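PDB 6FRL: tryptophan halogenase superfamily from Brevundimonas sp. BAL3, which is a flavin-dependent halogenase of the tryptophan halogenase superfamily that prefers bromination over chlorination. Local coordinates for residues B[119-123]-B[476-480]. Residues are numbered along the deposited sequence; the frame is centred on the assembly and turned at random.
Sequences YWLKQ and LARSL
Lys122 lies across Leu476 and carries its NZ beyond it, to a salt bridge with Asp469. CG lies anti to the backbone N (chi1 170°), and the chain stays extended until a bend at its last torsion. Its CD thus rests 3.7 Å from Leu476 CD2. The charge therefore finds its mate outside the pair of helices, while the methylenes stay with the leucine.

Gln123 makes a broader contact than Lys122. Its chain bends at chi2 (64°) and runs past Leu476 in the opposite direction. Its carboxamide then lies against CA and CB of Ala477. NE2 lies 3.4 Å from Ala477 CB. OE1 is modelled 3.0 Å from Leu476 CD2, very close for oxygen and methyl, so the exact set of this amide is doubtful. Neither amide atom makes a hydrogen bond to the facing segment. Cutting this side chain back to an alanine would remove the carboxamide and would probably leave a gap beside Leu476 and Ala477, while the CB facing Leu480 would stay.

The other leucine branch, Leu476 CD1, meets Tyr119 CB at 4.0 Å. The tyrosine ring leads away, and its OH makes a weak hydrogen bond to Val111 O. Leu480 CD2 comes within 4.2 Å of Gln123 CB and also lies near Trp120 CA. The indole turns from the contact, with NE1 hydrogen-bonded to Ala130 O.

The axes of segments 119-123 and 476-480 run at 120° and come no closer than 10.6 Å. Leucine methyls, the Lys122 and Gln123 chains and the amide on Ala477 join them, so the pairing rests on van der Waals contact. Trp120 and Lys122, and more weakly Tyr119, link helix 116-125 to neighbouring loops.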
ATOM      1  N   TYR B 119     -23.182   0.836  -6.176  1.00 27.77           N
ATOM      2  CA  TYR B 119     -24.493   1.446  -6.076  1.00 30.15           C
ATOM      3  C   TYR B 119     -24.887   2.102  -7.429  1.00 32.02           C
ATOM      4  O   TYR B 119     -26.016   1.922  -7.915  1.00 30.18           O
ATOM      5  CB  TYR B 119     -24.521   2.466  -4.945  1.00 32.98           C
ATOM      6  CG  TYR B 119     -24.282   1.888  -3.569  1.00 35.60           C
ATOM      7  CD1 TYR B 119     -25.321   1.350  -2.811  1.00 38.70           C
ATOM      8  CD2 TYR B 119     -23.000   1.898  -3.007  1.00 40.60           C
ATOM      9  CE1 TYR B 119     -25.085   0.820  -1.535  1.00 43.46           C
ATOM     10  CE2 TYR B 119     -22.741   1.380  -1.730  1.00 42.67           C
ATOM     11  CZ  TYR B 119     -23.781   0.847  -0.996  1.00 45.35           C
ATOM     12  OH  TYR B 119     -23.497   0.334   0.254  1.00 50.28           O
ATOM     13  N   TRP B 120     -23.942   2.821  -8.059  1.00 31.69           N
ATOM     14  CA  TRP B 120     -24.166   3.408  -9.381  1.00 28.44           C
ATOM     15  C   TRP B 120     -24.528   2.347 -10.419  1.00 30.15           C
ATOM     16  O   TRP B 120     -25.414   2.562 -11.254  1.00 31.04           O
ATOM     17  CB  TRP B 120     -22.940   4.186  -9.858  1.00 28.86           C
ATOM     18  CG  TRP B 120     -23.131   4.838 -11.190  1.00 28.76           C
ATOM     19  CD1 TRP B 120     -23.811   5.993 -11.455  1.00 28.69           C
ATOM     20  CD2 TRP B 120     -22.665   4.351 -12.443  1.00 26.95           C
ATOM     21  NE1 TRP B 120     -23.778   6.269 -12.806  1.00 28.60           N
ATOM     22  CE2 TRP B 120     -23.080   5.273 -13.436  1.00 27.82           C
ATOM     23  CE3 TRP B 120     -21.926   3.232 -12.825  1.00 26.15           C
ATOM     24  CZ2 TRP B 120     -22.788   5.099 -14.806  1.00 28.06           C
ATOM     25  CZ3 TRP B 120     -21.636   3.049 -14.191  1.00 25.92           C
ATOM     26  CH2 TRP B 120     -22.067   3.983 -15.160  1.00 26.59           C
ATOM     27  N   LEU B 121     -23.851   1.208 -10.387  1.00 29.79           N
ATOM     28  CA  LEU B 121     -24.194   0.122 -11.312  1.00 30.89           C
ATOM     29  C   LEU B 121     -25.590  -0.474 -11.094  1.00 32.38           C
ATOM     30  O   LEU B 121     -26.299  -0.715 -12.068  1.00 33.39           O
ATOM     31  CB  LEU B 121     -23.139  -0.989 -11.298  1.00 28.57           C
ATOM     32  CG  LEU B 121     -21.850  -0.572 -12.004  1.00 27.04           C
ATOM     33  CD1 LEU B 121     -20.651  -1.386 -11.538  1.00 26.78           C
ATOM     34  CD2 LEU B 121     -22.052  -0.667 -13.513  1.00 27.37           C
ATOM     35  N   LYS B 122     -25.976  -0.704  -9.842  1.00 34.37           N
ATOM     36  CA  LYS B 122     -27.335  -1.150  -9.520  1.00 38.40           C
ATOM     37  C   LYS B 122     -28.378  -0.235 -10.155  1.00 39.23           C
ATOM     38  O   LYS B 122     -29.289  -0.695 -10.852  1.00 37.96           O
ATOM     39  CB  LYS B 122     -27.586  -1.208  -7.999  1.00 40.55           C
ATOM     40  CG  LYS B 122     -29.061  -1.431  -7.667  1.00 40.58           C
ATOM     41  CD  LYS B 122     -29.250  -1.683  -6.161  1.00 44.87           C
ATOM     42  CE  LYS B 122     -30.676  -2.029  -5.818  1.00 44.46           C
ATOM     43  NZ  LYS B 122     -31.108  -3.193  -6.643  1.00 46.39           N
ATOM     44  N   GLN B 123     -28.227   1.060  -9.927  1.00 43.89           N
ATOM     45  CA  GLN B 123     -29.175   2.052 -10.465  1.00 46.89           C
ATOM     46  C   GLN B 123     -29.122   2.091 -11.984  1.00 44.16           C
ATOM     47  O   GLN B 123     -30.143   2.217 -12.652  1.00 48.17           O
ATOM     48  CB  GLN B 123     -28.930   3.440  -9.863  1.00 52.59           C
ATOM     49  CG  GLN B 123     -30.106   4.415  -9.974  1.00 61.33           C
ATOM     50  CD  GLN B 123     -31.359   3.981  -9.198  1.00 64.93           C
ATOM     51  OE1 GLN B 123     -31.298   3.296  -8.169  1.00 64.84           O
ATOM     52  NE2 GLN B 123     -32.508   4.361  -9.724  1.00 68.36           N
ATOM     53  N   LEU B 476     -32.491   4.751  -3.185  1.00 54.57           N
ATOM     54  CA  LEU B 476     -31.217   4.890  -3.872  1.00 57.95           C
ATOM     55  C   LEU B 476     -31.293   6.011  -4.897  1.00 58.36           C
ATOM     56  O   LEU B 476     -30.453   6.930  -4.861  1.00 64.77           O
ATOM     57  CB  LEU B 476     -30.842   3.557  -4.553  1.00 59.60           C
ATOM     58  CG  LEU B 476     -29.614   3.399  -5.463  1.00 60.75           C
ATOM     59  CD1 LEU B 476     -28.324   3.734  -4.736  1.00 59.92           C
ATOM     60  CD2 LEU B 476     -29.622   2.002  -6.081  1.00 62.09           C
ATOM     61  N   ALA B 477     -32.316   5.950  -5.758  1.00 53.51           N
ATOM     62  CA  ALA B 477     -32.513   6.911  -6.858  1.00 55.11           C
ATOM     63  C   ALA B 477     -32.470   8.376  -6.427  1.00 57.88           C
ATOM     64  O   ALA B 477     -31.975   9.228  -7.181  1.00 53.30           O
ATOM     65  CB  ALA B 477     -33.823   6.641  -7.583  1.00 54.42           C
ATOM     66  N   ARG B 478     -32.981   8.645  -5.217  1.00 59.37           N
ATOM     67  CA  ARG B 478     -33.046  10.002  -4.666  1.00 64.18           C
ATOM     68  C   ARG B 478     -31.777  10.420  -3.948  1.00 56.90           C
ATOM     69  O   ARG B 478     -31.430  11.581  -4.001  1.00 60.76           O
ATOM     70  CB  ARG B 478     -34.303  10.198  -3.773  1.00 69.88           C
ATOM     71  CG  ARG B 478     -35.579  10.359  -4.611  1.00 76.22           C
ATOM     72  CD  ARG B 478     -36.757  10.936  -3.841  1.00 85.21           C
ATOM     73  NE  ARG B 478     -37.223  10.062  -2.752  1.00 93.07           N
ATOM     74  CZ  ARG B 478     -38.062   9.023  -2.874  1.00 85.47           C
ATOM     75  NH1 ARG B 478     -38.536   8.642  -4.065  1.00 81.87           N
ATOM     76  NH2 ARG B 478     -38.400   8.314  -1.792  1.00 83.41           N
ATOM     77  N   SER B 479     -31.094   9.502  -3.276  1.00 51.26           N
ATOM     78  CA  SER B 479     -29.737   9.789  -2.732  1.00 48.78           C
ATOM     79  C   SER B 479     -28.754  10.182  -3.853  1.00 43.77           C
ATOM     80  O   SER B 479     -27.966  11.111  -3.710  1.00 37.93           O
ATOM     81  CB  SER B 479     -29.149   8.609  -1.944  1.00 46.12           C
ATOM     82  OG  SER B 479     -30.090   7.576  -1.786  1.00 51.00           O
ATOM     83  N   LEU B 480     -28.826   9.472  -4.964  1.00 41.67           N
ATOM     84  CA  LEU B 480     -27.993   9.764  -6.117  1.00 41.31           C
ATOM     85  C   LEU B 480     -28.354  11.093  -6.808  1.00 43.10           C
ATOM     86  O   LEU B 480     -27.467  11.791  -7.258  1.00 39.81           O
ATOM     87  CB  LEU B 480     -28.016   8.593  -7.117  1.00 38.68           C
ATOM     88  CG  LEU B 480     -26.820   7.623  -6.936  1.00 39.09           C
ATOM     89  CD1 LEU B 480     -26.706   7.023  -5.532  1.00 38.08           C
ATOM     90  CD2 LEU B 480     -26.855   6.490  -7.928  1.00 39.47           C
TER